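Local structure of similarities with probable monooxygenase (Photorhabdus luminescens, 4HB9) at residues G10-R21 against L114-T125; I47-C58 against N332-Q343. The protein binds flavin-adenine dinucleotide and probably acts as a flavin-dependent monooxygenase of the aromatic ring hydroxylase type. All blocks are in the same frame, centred on the assembly; numbering follows the deposited sequence.

Contact 1: residues G10-R21 against L114-T125; sequences GIGGTCLAHGLR and LKEILNKGLANT. With FAD (flavin-adenine dinucleotide), chain B; EDO (1,2-ethanediol), chain E; EDO (1,2-ethanediol), chain L.
Gly10 O is gripped twice by Thr14, whose OG1 donates to it at 2.8 Å while its N arrives from the opposite face of the carbonyl plane. With chi1 at 57°, the hydroxyl can fold back on its own helix yet still press across the contact on Leu118 CB, 3.3 Å from OG1. One turn on, His18 reaches the end of helix 111-119, where NE2 donates to Leu118 O at 2.8 Å (155°), the acceptor close to the ring plane. Leu122 CD2, brought back by the type II turn from Asn119 to Leu122, sits over one ring face, 3.9 Å from the centroid; this CH-pi contact and the bond limit the ring's rotation. His18 ND1 meets an ethanediol, probably from the crystallisation liquor, whose O1 also accepts from Arg21 NE. At the N-terminal end, Ile11 CD1 meets Lys115 CD (3.6 Å) and Leu114 CD2, while Lys115 NZ binds Ala9 O. Here Gly12 N and Ile11 N hold the FAD diphosphate in a dinucleotide-binding turn of Rossmann type: Gly12 N to FAD O1P is 2.8 Å. On other flanks of helix 11-22, Ala17 packs on strands 3-7 and 26-30, and Cys15 on helix 330-349.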
# COMPACT_ATOMS: atom_id res chain seq x y z
N GLY A 10 10.43 -1.84 1.76
CA GLY A 10 9.02 -1.52 1.99
C GLY A 10 8.29 -2.71 2.54
O GLY A 10 8.88 -3.66 3.06
N ILE A 11 6.97 -2.70 2.41
CA ILE A 11 6.16 -3.77 2.94
C ILE A 11 6.56 -5.12 2.34
O ILE A 11 6.80 -6.09 3.07
CB ILE A 11 4.66 -3.54 2.65
CG1 ILE A 11 4.16 -2.24 3.29
CG2 ILE A 11 3.83 -4.71 3.12
CD1 ILE A 11 4.33 -2.13 4.78
N GLY A 12 6.58 -5.18 1.01
CA GLY A 12 6.89 -6.41 0.30
C GLY A 12 8.31 -6.91 0.50
O GLY A 12 8.52 -8.09 0.77
N GLY A 13 9.28 -6.01 0.37
CA GLY A 13 10.69 -6.38 0.41
C GLY A 13 11.13 -6.92 1.75
O GLY A 13 11.88 -7.90 1.83
N THR A 14 10.66 -6.30 2.82
CA THR A 14 10.97 -6.78 4.16
C THR A 14 10.32 -8.12 4.43
O THR A 14 10.96 -9.03 4.95
CB THR A 14 10.60 -5.74 5.24
OG1 THR A 14 9.22 -5.41 5.16
CG2 THR A 14 11.42 -4.49 5.12
N CYS A 15 9.04 -8.27 4.05
CA CYS A 15 8.37 -9.54 4.25
C CYS A 15 9.13 -10.63 3.50
O CYS A 15 9.38 -11.70 4.05
CB CYS A 15 6.91 -9.52 3.80
SG CYS A 15 5.96 -10.96 4.33
N LEU A 16 9.49 -10.35 2.25
CA LEU A 16 10.26 -11.29 1.44
C LEU A 16 11.57 -11.69 2.13
O LEU A 16 11.91 -12.86 2.16
CB LEU A 16 10.57 -10.73 0.05
CG LEU A 16 11.38 -11.63 -0.89
CD1 LEU A 16 10.67 -12.95 -1.17
CD2 LEU A 16 11.67 -10.91 -2.21
N ALA A 17 12.31 -10.73 2.64
CA ALA A 17 13.61 -11.03 3.24
C ALA A 17 13.45 -11.93 4.46
O ALA A 17 14.19 -12.88 4.62
CB ALA A 17 14.39 -9.77 3.56
N HIS A 18 12.42 -11.69 5.28
CA HIS A 18 12.10 -12.59 6.38
C HIS A 18 11.83 -14.00 5.92
O HIS A 18 12.35 -14.98 6.50
CB HIS A 18 10.88 -12.09 7.16
CG HIS A 18 11.20 -10.97 8.08
ND1 HIS A 18 12.08 -11.10 9.13
CD2 HIS A 18 10.76 -9.69 8.12
CE1 HIS A 18 12.18 -9.95 9.76
NE2 HIS A 18 11.38 -9.09 9.18
N GLY A 19 11.04 -14.12 4.85
CA GLY A 19 10.69 -15.42 4.33
C GLY A 19 11.89 -16.18 3.81
O GLY A 19 12.05 -17.38 4.08
N LEU A 20 12.74 -15.50 3.04
CA LEU A 20 13.94 -16.14 2.49
C LEU A 20 14.90 -16.58 3.60
O LEU A 20 15.43 -17.69 3.55
CB LEU A 20 14.65 -15.20 1.50
CG LEU A 20 13.80 -14.82 0.28
CD1 LEU A 20 14.51 -13.78 -0.55
CD2 LEU A 20 13.45 -16.03 -0.56
N ARG A 21 15.09 -15.73 4.61
CA ARG A 21 15.91 -16.12 5.77
C ARG A 21 15.36 -17.37 6.45
O ARG A 21 16.12 -18.30 6.80
CB ARG A 21 16.04 -14.97 6.75
CG ARG A 21 16.93 -13.86 6.25
CD ARG A 21 16.64 -12.51 6.89
NE ARG A 21 16.68 -12.52 8.36
CZ ARG A 21 17.78 -12.47 9.12
NH1 ARG A 21 18.99 -12.43 8.57
NH2 ARG A 21 17.66 -12.48 10.44
N LEU A 114 3.66 -1.14 11.57
CA LEU A 114 3.86 -2.27 10.71
C LEU A 114 5.29 -2.26 10.18
O LEU A 114 5.97 -3.32 10.21
CB LEU A 114 2.86 -2.29 9.57
CG LEU A 114 2.95 -3.45 8.59
CD1 LEU A 114 2.81 -4.78 9.29
CD2 LEU A 114 1.91 -3.29 7.52
N LYS A 115 5.78 -1.10 9.76
CA LYS A 115 7.18 -1.00 9.26
C LYS A 115 8.22 -1.32 10.35
O LYS A 115 9.21 -2.01 10.09
CB LYS A 115 7.48 0.35 8.64
CG LYS A 115 6.87 0.56 7.25
CD LYS A 115 7.26 -0.50 6.21
CE LYS A 115 8.77 -0.69 6.00
NZ LYS A 115 9.46 0.61 5.75
N GLU A 116 8.02 -0.80 11.55
CA GLU A 116 8.93 -1.10 12.66
C GLU A 116 8.98 -2.60 12.95
O GLU A 116 10.06 -3.15 13.19
CB GLU A 116 8.55 -0.32 13.94
CG GLU A 116 8.74 1.18 13.80
CD GLU A 116 10.15 1.58 13.36
OE1 GLU A 116 11.07 1.47 14.17
OE2 GLU A 116 10.31 2.01 12.20
N ILE A 117 7.82 -3.26 12.90
CA ILE A 117 7.73 -4.70 13.08
C ILE A 117 8.40 -5.48 11.95
O ILE A 117 9.12 -6.44 12.20
CB ILE A 117 6.27 -5.12 13.26
CG1 ILE A 117 5.78 -4.59 14.61
CG2 ILE A 117 6.11 -6.63 13.16
CD1 ILE A 117 4.27 -4.63 14.74
N LEU A 118 8.14 -5.06 10.72
CA LEU A 118 8.82 -5.64 9.56
C LEU A 118 10.34 -5.41 9.59
O LEU A 118 11.10 -6.31 9.20
CB LEU A 118 8.23 -5.10 8.27
CG LEU A 118 6.91 -5.80 7.92
CD1 LEU A 118 6.19 -4.99 6.87
CD2 LEU A 118 7.15 -7.23 7.43
N ASN A 119 10.79 -4.25 10.06
CA ASN A 119 12.23 -3.97 10.10
C ASN A 119 12.98 -4.73 11.19
O ASN A 119 14.18 -4.97 11.07
CB ASN A 119 12.51 -2.48 10.24
CG ASN A 119 12.17 -1.70 8.99
OD1 ASN A 119 11.88 -2.26 7.95
ND2 ASN A 119 12.21 -0.38 9.09
N LYS A 120 12.27 -5.14 12.25
CA LYS A 120 12.90 -5.80 13.38
C LYS A 120 13.52 -7.12 12.90
O LYS A 120 12.87 -7.91 12.26
CB LYS A 120 11.86 -6.08 14.46
CG LYS A 120 12.36 -6.88 15.64
CD LYS A 120 13.07 -5.99 16.67
CE LYS A 120 13.36 -6.76 17.95
NZ LYS A 120 12.15 -7.46 18.47
N GLY A 121 14.79 -7.35 13.24
CA GLY A 121 15.45 -8.58 12.84
C GLY A 121 16.20 -8.44 11.53
O GLY A 121 16.93 -9.35 11.17
N LEU A 122 15.99 -7.33 10.81
CA LEU A 122 16.65 -7.09 9.53
C LEU A 122 17.74 -6.00 9.59
O LEU A 122 18.17 -5.50 8.54
CB LEU A 122 15.62 -6.71 8.45
CG LEU A 122 14.52 -7.71 8.11
CD1 LEU A 122 13.58 -7.11 7.06
CD2 LEU A 122 15.06 -9.05 7.66
N ALA A 123 18.22 -5.65 10.79
CA ALA A 123 19.15 -4.52 10.92
C ALA A 123 20.42 -4.74 10.11
O ALA A 123 21.00 -3.79 9.60
CB ALA A 123 19.50 -4.27 12.38
N ASN A 124 20.85 -5.98 10.01
CA ASN A 124 22.07 -6.29 9.28
C ASN A 124 21.77 -6.95 7.90
O ASN A 124 22.66 -7.48 7.23
CB ASN A 124 22.97 -7.09 10.24
CG ASN A 124 23.14 -6.36 11.60
OD1 ASN A 124 23.52 -5.17 11.65
ND2 ASN A 124 22.80 -7.04 12.71
N THR A 125 20.50 -6.86 7.46
CA THR A 125 20.08 -7.27 6.11
C THR A 125 19.84 -6.05 5.22
O THR A 125 20.10 -6.09 4.01
CB THR A 125 18.76 -8.06 6.18
OG1 THR A 125 18.97 -9.25 6.93
CG2 THR A 125 18.23 -8.45 4.79
PA FAD B . 6.51 0.34 -0.63
O1A FAD B . 5.97 -0.20 0.67
O2A FAD B . 6.19 1.68 -1.21
O5B FAD B . 8.10 0.17 -0.60
C5B FAD B . 8.93 0.60 -1.67
C4B FAD B . 10.30 0.80 -1.05
O4B FAD B . 11.26 0.94 -2.11
C3B FAD B . 10.39 2.05 -0.15
O3B FAD B . 11.05 1.76 1.08
C2B FAD B . 11.19 3.00 -1.02
O2B FAD B . 11.95 3.97 -0.32
C1B FAD B . 12.10 2.03 -1.77
N9A FAD B . 12.67 2.52 -3.03
C8A FAD B . 12.02 3.16 -4.04
N7A FAD B . 12.86 3.40 -5.08
C5A FAD B . 14.07 2.91 -4.72
C6A FAD B . 15.39 2.85 -5.36
N6A FAD B . 15.51 3.41 -6.59
N1A FAD B . 16.41 2.28 -4.69
C2A FAD B . 16.22 1.72 -3.47
N3A FAD B . 15.05 1.73 -2.82
C4A FAD B . 13.94 2.31 -3.39
N1 FAD B . -2.77 -1.27 1.36
C2 FAD B . -3.55 -2.21 1.94
O2 FAD B . -3.45 -3.45 1.62
N3 FAD B . -4.45 -1.86 2.88
C4 FAD B . -4.69 -0.61 3.27
O4 FAD B . -5.56 -0.37 4.15
C4X FAD B . -3.91 0.48 2.66
N5 FAD B . -4.07 1.78 3.01
C5X FAD B . -3.33 2.74 2.41
C6 FAD B . -3.50 4.08 2.74
C7 FAD B . -2.74 5.08 2.14
C7M FAD B . -2.92 6.54 2.50
C8 FAD B . -1.73 4.72 1.12
C8M FAD B . -0.88 5.78 0.46
C9 FAD B . -1.56 3.38 0.79
C9A FAD B . -2.31 2.37 1.38
N10 FAD B . -2.12 1.01 1.04
C10 FAD B . -2.91 0.04 1.65
C1' FAD B . -1.17 0.58 -0.00
C2' FAD B . 0.18 0.15 0.56
O2' FAD B . 0.70 1.12 1.46
C3' FAD B . 1.16 -0.05 -0.59
O3' FAD B . 0.49 -0.74 -1.65
C4' FAD B . 2.36 -0.87 -0.14
O4' FAD B . 3.24 -0.01 0.56
C5' FAD B . 3.11 -1.48 -1.31
O5' FAD B . 4.20 -2.21 -0.76
P FAD B . 5.58 -2.22 -1.59
O1P FAD B . 6.53 -2.99 -0.71
O2P FAD B . 5.30 -2.68 -3.00
O3P FAD B . 6.07 -0.71 -1.77
C1 EDO E . 14.20 -13.96 9.85
O1 EDO E . 14.14 -12.59 9.60
C2 EDO E . 12.90 -14.58 9.43
O2 EDO E . 13.17 -15.72 8.73
C1 EDO L . 12.02 3.14 5.29
O1 EDO L . 12.49 1.85 4.90
C2 EDO L . 11.98 4.01 4.06
O2 EDO L . 10.96 3.55 3.16

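Contact 2: residues I47-C58 against N332-Q343; sequences INSFGKQALQEC and NTALRDALLLTQ. With FAD (flavin-adenine dinucleotide), chain B; EDO (1,2-ethanediol), chain G; EDO (1,2-ethanediol), chain D.
Asn332 OD1 accepts from the backbone of Asn48, N to OD1 2.8 Å (164°), with the donor standing above the carbonyl plane instead of on a lone pair. The two asparagine amides stack with their planes only slightly inclined, which brings their OD1 atoms, both acceptors, close together. The Asn332 amide also comes close to the backbone of helix 49-58 at a glycine, Gly51 CA lying 3.3 Å from Asn332 OD1. Asn332 N donates to FAD O2 at 3.0 Å, so the start of the segment touches the flavin pyrimidine directly.

Farther along, Ala54 CB rests on Leu335 O at 3.3 Å and on the CB atoms of Leu335 and Leu339. Leu335 sends CD1 to Gly51 and Ile47, and CD2 to Leu55 CD2. Leu339, with CG anti to the backbone N, enters as a knob among Gln53, Ala54, Glu57 and Cys58; its CD1 meets Cys58 SG at 3.9 Å. Toward the outside, the extended Arg336 runs alongside Phe50 and lays its guanidinium flat over one ring face, planes 11° apart and centres 3.8 Å apart, a cation-pi stack.

Two further ties position the asparagine pair. Asn48 is the N-cap of helix 49-58, its OD1 accepting from Gly51 N at 3.2 Å and weakly from Phe50 N, and Asn332 ND2 is tied to His46 O. Arg336 has a further cation-pi partner in Tyr369. The two helical segments, crossing at 42°, lie between helix 61-70, which meets Leu55, and helix 355-386, which meets Thr333 and Asp337; helix 11-22 packs against Leu335 and Cys58, and strand 106-110 against Ile47.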
# COMPACT_ATOMS: atom_id res chain seq x y z
N ILE A 47 -5.13 -5.08 7.15
CA ILE A 47 -4.59 -6.35 6.71
C ILE A 47 -5.72 -7.38 6.54
O ILE A 47 -6.56 -7.59 7.43
CB ILE A 47 -3.52 -6.84 7.71
CG1 ILE A 47 -2.34 -5.86 7.73
CG2 ILE A 47 -3.08 -8.28 7.41
CD1 ILE A 47 -1.56 -5.74 6.44
N ASN A 48 -5.76 -8.00 5.36
CA ASN A 48 -6.78 -9.01 5.10
C ASN A 48 -6.20 -10.41 5.23
O ASN A 48 -5.08 -10.57 5.71
CB ASN A 48 -7.43 -8.76 3.75
CG ASN A 48 -6.49 -9.02 2.58
OD1 ASN A 48 -5.48 -9.69 2.70
ND2 ASN A 48 -6.83 -8.48 1.45
N SER A 49 -6.95 -11.44 4.84
CA SER A 49 -6.51 -12.81 5.08
C SER A 49 -5.22 -13.17 4.34
O SER A 49 -4.41 -13.96 4.85
CB SER A 49 -7.62 -13.82 4.77
OG SER A 49 -7.87 -13.86 3.39
N PHE A 50 -4.99 -12.56 3.19
CA PHE A 50 -3.78 -12.83 2.42
C PHE A 50 -2.56 -12.20 3.08
O PHE A 50 -1.54 -12.86 3.25
CB PHE A 50 -3.91 -12.33 0.96
CG PHE A 50 -4.99 -13.03 0.18
CD1 PHE A 50 -4.79 -14.30 -0.34
CD2 PHE A 50 -6.22 -12.40 -0.05
CE1 PHE A 50 -5.79 -14.94 -1.07
CE2 PHE A 50 -7.22 -13.04 -0.77
CZ PHE A 50 -7.00 -14.31 -1.28
N GLY A 51 -2.70 -10.95 3.51
CA GLY A 51 -1.68 -10.26 4.25
C GLY A 51 -1.35 -10.92 5.58
O GLY A 51 -0.17 -11.05 5.93
N LYS A 52 -2.39 -11.36 6.29
CA LYS A 52 -2.24 -12.00 7.57
C LYS A 52 -1.47 -13.31 7.44
O LYS A 52 -0.55 -13.56 8.20
CB LYS A 52 -3.62 -12.26 8.21
CG LYS A 52 -3.52 -12.80 9.64
CD LYS A 52 -4.89 -13.07 10.26
CE LYS A 52 -4.78 -13.84 11.58
NZ LYS A 52 -4.19 -15.20 11.41
N GLN A 53 -1.83 -14.12 6.47
CA GLN A 53 -1.13 -15.40 6.24
C GLN A 53 0.34 -15.17 5.86
O GLN A 53 1.26 -15.87 6.36
CB GLN A 53 -1.86 -16.20 5.15
CG GLN A 53 -1.27 -17.59 4.96
CD GLN A 53 -1.82 -18.29 3.73
OE1 GLN A 53 -2.11 -17.65 2.70
NE2 GLN A 53 -1.88 -19.60 3.79
N ALA A 54 0.57 -14.20 4.99
CA ALA A 54 1.93 -13.86 4.58
C ALA A 54 2.79 -13.49 5.78
O ALA A 54 3.90 -13.99 5.97
CB ALA A 54 1.94 -12.74 3.56
N LEU A 55 2.25 -12.63 6.64
CA LEU A 55 2.98 -12.21 7.82
C LEU A 55 3.23 -13.38 8.77
O LEU A 55 4.32 -13.51 9.33
CB LEU A 55 2.24 -11.08 8.53
CG LEU A 55 2.22 -9.77 7.74
CD1 LEU A 55 1.14 -8.84 8.30
CD2 LEU A 55 3.55 -9.04 7.74
N GLN A 56 2.23 -14.20 8.98
CA GLN A 56 2.36 -15.27 9.98
C GLN A 56 3.36 -16.33 9.48
O GLN A 56 4.11 -16.89 10.28
CB GLN A 56 1.00 -15.90 10.30
CG GLN A 56 1.02 -16.84 11.49
CD GLN A 56 -0.37 -17.26 11.91
OE1 GLN A 56 -1.35 -17.05 11.18
NE2 GLN A 56 -0.48 -17.83 13.10
N GLU A 57 3.34 -16.59 8.17
CA GLU A 57 4.23 -17.61 7.57
C GLU A 57 5.67 -17.11 7.31
O GLU A 57 6.59 -17.91 7.21
CB GLU A 57 3.56 -18.20 6.30
CG GLU A 57 2.24 -18.89 6.62
CD GLU A 57 1.70 -19.84 5.55
OE1 GLU A 57 2.28 -19.95 4.45
OE2 GLU A 57 0.67 -20.49 5.83
N CYS A 58 5.87 -15.80 7.20
CA CYS A 58 7.22 -15.29 6.92
C CYS A 58 7.97 -14.75 8.12
O CYS A 58 9.20 -14.85 8.19
CB CYS A 58 7.18 -14.19 5.87
SG CYS A 58 6.74 -14.81 4.23
N ASN A 332 -1.53 -5.65 1.18
CA ASN A 332 -1.86 -7.06 1.22
C ASN A 332 -1.34 -7.82 0.00
O ASN A 332 -0.87 -8.96 0.14
CB ASN A 332 -3.35 -7.27 1.34
CG ASN A 332 -3.85 -6.88 2.69
OD1 ASN A 332 -3.53 -7.53 3.68
ND2 ASN A 332 -4.67 -5.83 2.76
N THR A 333 -1.42 -7.19 -1.17
CA THR A 333 -0.93 -7.84 -2.40
C THR A 333 0.60 -7.95 -2.41
O THR A 333 1.15 -8.98 -2.81
CB THR A 333 -1.46 -7.14 -3.65
OG1 THR A 333 -2.88 -7.06 -3.55
CG2 THR A 333 -1.16 -7.96 -4.87
N ALA A 334 1.29 -6.91 -1.92
CA ALA A 334 2.74 -6.97 -1.75
C ALA A 334 3.17 -8.12 -0.80
O ALA A 334 4.13 -8.86 -1.08
CB ALA A 334 3.28 -5.65 -1.24
N LEU A 335 2.44 -8.27 0.29
CA LEU A 335 2.67 -9.37 1.23
C LEU A 335 2.39 -10.74 0.60
O LEU A 335 3.18 -11.67 0.75
CB LEU A 335 1.79 -9.19 2.48
CG LEU A 335 2.20 -8.01 3.34
CD1 LEU A 335 1.12 -7.71 4.39
CD2 LEU A 335 3.57 -8.23 3.96
N ARG A 336 1.26 -10.84 -0.09
CA ARG A 336 0.92 -12.04 -0.82
C ARG A 336 2.03 -12.46 -1.80
O ARG A 336 2.37 -13.64 -1.88
CB ARG A 336 -0.37 -11.80 -1.60
CG ARG A 336 -1.00 -13.04 -2.17
CD ARG A 336 -2.35 -12.67 -2.76
NE ARG A 336 -3.00 -13.81 -3.37
CZ ARG A 336 -4.21 -13.76 -3.95
NH1 ARG A 336 -4.90 -12.63 -3.98
NH2 ARG A 336 -4.72 -14.85 -4.47
N ASP A 337 2.54 -11.49 -2.57
CA ASP A 337 3.67 -11.72 -3.48
C ASP A 337 4.90 -12.25 -2.72
O ASP A 337 5.57 -13.19 -3.17
CB ASP A 337 4.12 -10.45 -4.17
CG ASP A 337 3.12 -9.88 -5.19
OD1 ASP A 337 2.11 -10.53 -5.57
OD2 ASP A 337 3.36 -8.73 -5.60
N ALA A 338 5.19 -11.64 -1.58
CA ALA A 338 6.39 -12.00 -0.79
C ALA A 338 6.34 -13.44 -0.30
O ALA A 338 7.32 -14.18 -0.38
CB ALA A 338 6.58 -11.02 0.36
N LEU A 339 5.17 -13.86 0.17
CA LEU A 339 4.98 -15.23 0.60
C LEU A 339 5.14 -16.19 -0.60
O LEU A 339 5.81 -17.21 -0.53
CB LEU A 339 3.59 -15.41 1.21
CG LEU A 339 3.27 -16.84 1.62
CD1 LEU A 339 4.26 -17.35 2.63
CD2 LEU A 339 1.87 -16.95 2.18
N LEU A 340 4.48 -15.85 -1.69
CA LEU A 340 4.57 -16.68 -2.89
C LEU A 340 6.00 -16.81 -3.43
O LEU A 340 6.47 -17.92 -3.71
CB LEU A 340 3.65 -16.12 -3.96
CG LEU A 340 3.57 -16.99 -5.22
CD1 LEU A 340 3.12 -18.41 -4.87
CD2 LEU A 340 2.64 -16.28 -6.19
N LEU A 341 6.70 -15.69 -3.58
CA LEU A 341 8.07 -15.71 -4.07
C LEU A 341 9.03 -16.42 -3.11
O LEU A 341 9.92 -17.14 -3.54
CB LEU A 341 8.56 -14.31 -4.38
CG LEU A 341 9.93 -14.20 -5.06
CD1 LEU A 341 10.04 -15.09 -6.31
CD2 LEU A 341 10.20 -12.76 -5.41
N THR A 342 8.81 -16.25 -1.80
CA THR A 342 9.54 -17.06 -0.80
C THR A 342 9.41 -18.56 -1.09
O THR A 342 10.40 -19.29 -1.13
CB THR A 342 9.02 -16.78 0.62
OG1 THR A 342 9.29 -15.43 0.97
CG2 THR A 342 9.68 -17.70 1.62
N GLN A 343 8.17 -19.00 -1.24
CA GLN A 343 7.88 -20.40 -1.45
C GLN A 343 8.53 -20.93 -2.73
O GLN A 343 9.08 -22.03 -2.74
CB GLN A 343 6.37 -20.66 -1.47
CG GLN A 343 5.68 -20.45 -0.14
CD GLN A 343 4.17 -20.38 -0.25
OE1 GLN A 343 3.61 -20.21 -1.33
NE2 GLN A 343 3.50 -20.45 0.88
PA FAD B . 6.51 0.34 -0.63
O1A FAD B . 5.97 -0.20 0.67
O2A FAD B . 6.19 1.68 -1.21
O5B FAD B . 8.10 0.17 -0.60
C5B FAD B . 8.93 0.60 -1.67
C4B FAD B . 10.30 0.80 -1.05
O4B FAD B . 11.26 0.94 -2.11
C3B FAD B . 10.39 2.05 -0.15
O3B FAD B . 11.05 1.76 1.08
C2B FAD B . 11.19 3.00 -1.02
O2B FAD B . 11.95 3.97 -0.32
C1B FAD B . 12.10 2.03 -1.77
N9A FAD B . 12.67 2.52 -3.03
C8A FAD B . 12.02 3.16 -4.04
N7A FAD B . 12.86 3.40 -5.08
C5A FAD B . 14.07 2.91 -4.72
C6A FAD B . 15.39 2.85 -5.36
N6A FAD B . 15.51 3.41 -6.59
N1A FAD B . 16.41 2.28 -4.69
C2A FAD B . 16.22 1.72 -3.47
N3A FAD B . 15.05 1.73 -2.82
C4A FAD B . 13.94 2.31 -3.39
N1 FAD B . -2.77 -1.27 1.36
C2 FAD B . -3.55 -2.21 1.94
O2 FAD B . -3.45 -3.45 1.62
N3 FAD B . -4.45 -1.86 2.88
C4 FAD B . -4.69 -0.61 3.27
O4 FAD B . -5.56 -0.37 4.15
C4X FAD B . -3.91 0.48 2.66
N5 FAD B . -4.07 1.78 3.01
C5X FAD B . -3.33 2.74 2.41
C6 FAD B . -3.50 4.08 2.74
C7 FAD B . -2.74 5.08 2.14
C7M FAD B . -2.92 6.54 2.50
C8 FAD B . -1.73 4.72 1.12
C8M FAD B . -0.88 5.78 0.46
C9 FAD B . -1.56 3.38 0.79
C9A FAD B . -2.31 2.37 1.38
N10 FAD B . -2.12 1.01 1.04
C10 FAD B . -2.91 0.04 1.65
C1' FAD B . -1.17 0.58 -0.00
C2' FAD B . 0.18 0.15 0.56
O2' FAD B . 0.70 1.12 1.46
C3' FAD B . 1.16 -0.05 -0.59
O3' FAD B . 0.49 -0.74 -1.65
C4' FAD B . 2.36 -0.87 -0.14
O4' FAD B . 3.24 -0.01 0.56
C5' FAD B . 3.11 -1.48 -1.31
O5' FAD B . 4.20 -2.21 -0.76
P FAD B . 5.58 -2.22 -1.59
O1P FAD B . 6.53 -2.99 -0.71
O2P FAD B . 5.30 -2.68 -3.00
O3P FAD B . 6.07 -0.71 -1.77
C1 EDO G . -5.64 -8.45 -1.57
O1 EDO G . -6.89 -9.13 -1.43
C2 EDO G . -4.53 -9.48 -1.49
O2 EDO G . -4.28 -10.04 -2.77
C1 EDO D . -10.65 -11.79 3.96
O1 EDO D . -9.96 -10.80 4.74
C2 EDO D . -10.61 -11.48 2.47
O2 EDO D . -9.25 -11.37 1.99
O HOH W 1 5.21 -20.68 3.52

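How the contacts relate
From the N terminus, segment 10-21 comes first, then 47-58, and the return of the chain at 114-125 closes contact 1 over 92 intervening residues. Contact 2 closes later, when 332-343 reaches back across 273 residues to 47-58. The segments alternate, so the two loops cross. Both contacts touch FAD, the first at its diphosphate and the second mainly at its flavin. Their centres are 12 Å apart and they pack directly: Gly12 O and Leu16 N lie against Ala338 CB, and His18 CB against Cys58 O. Together they join the Rossmann-type first helix to three later helices.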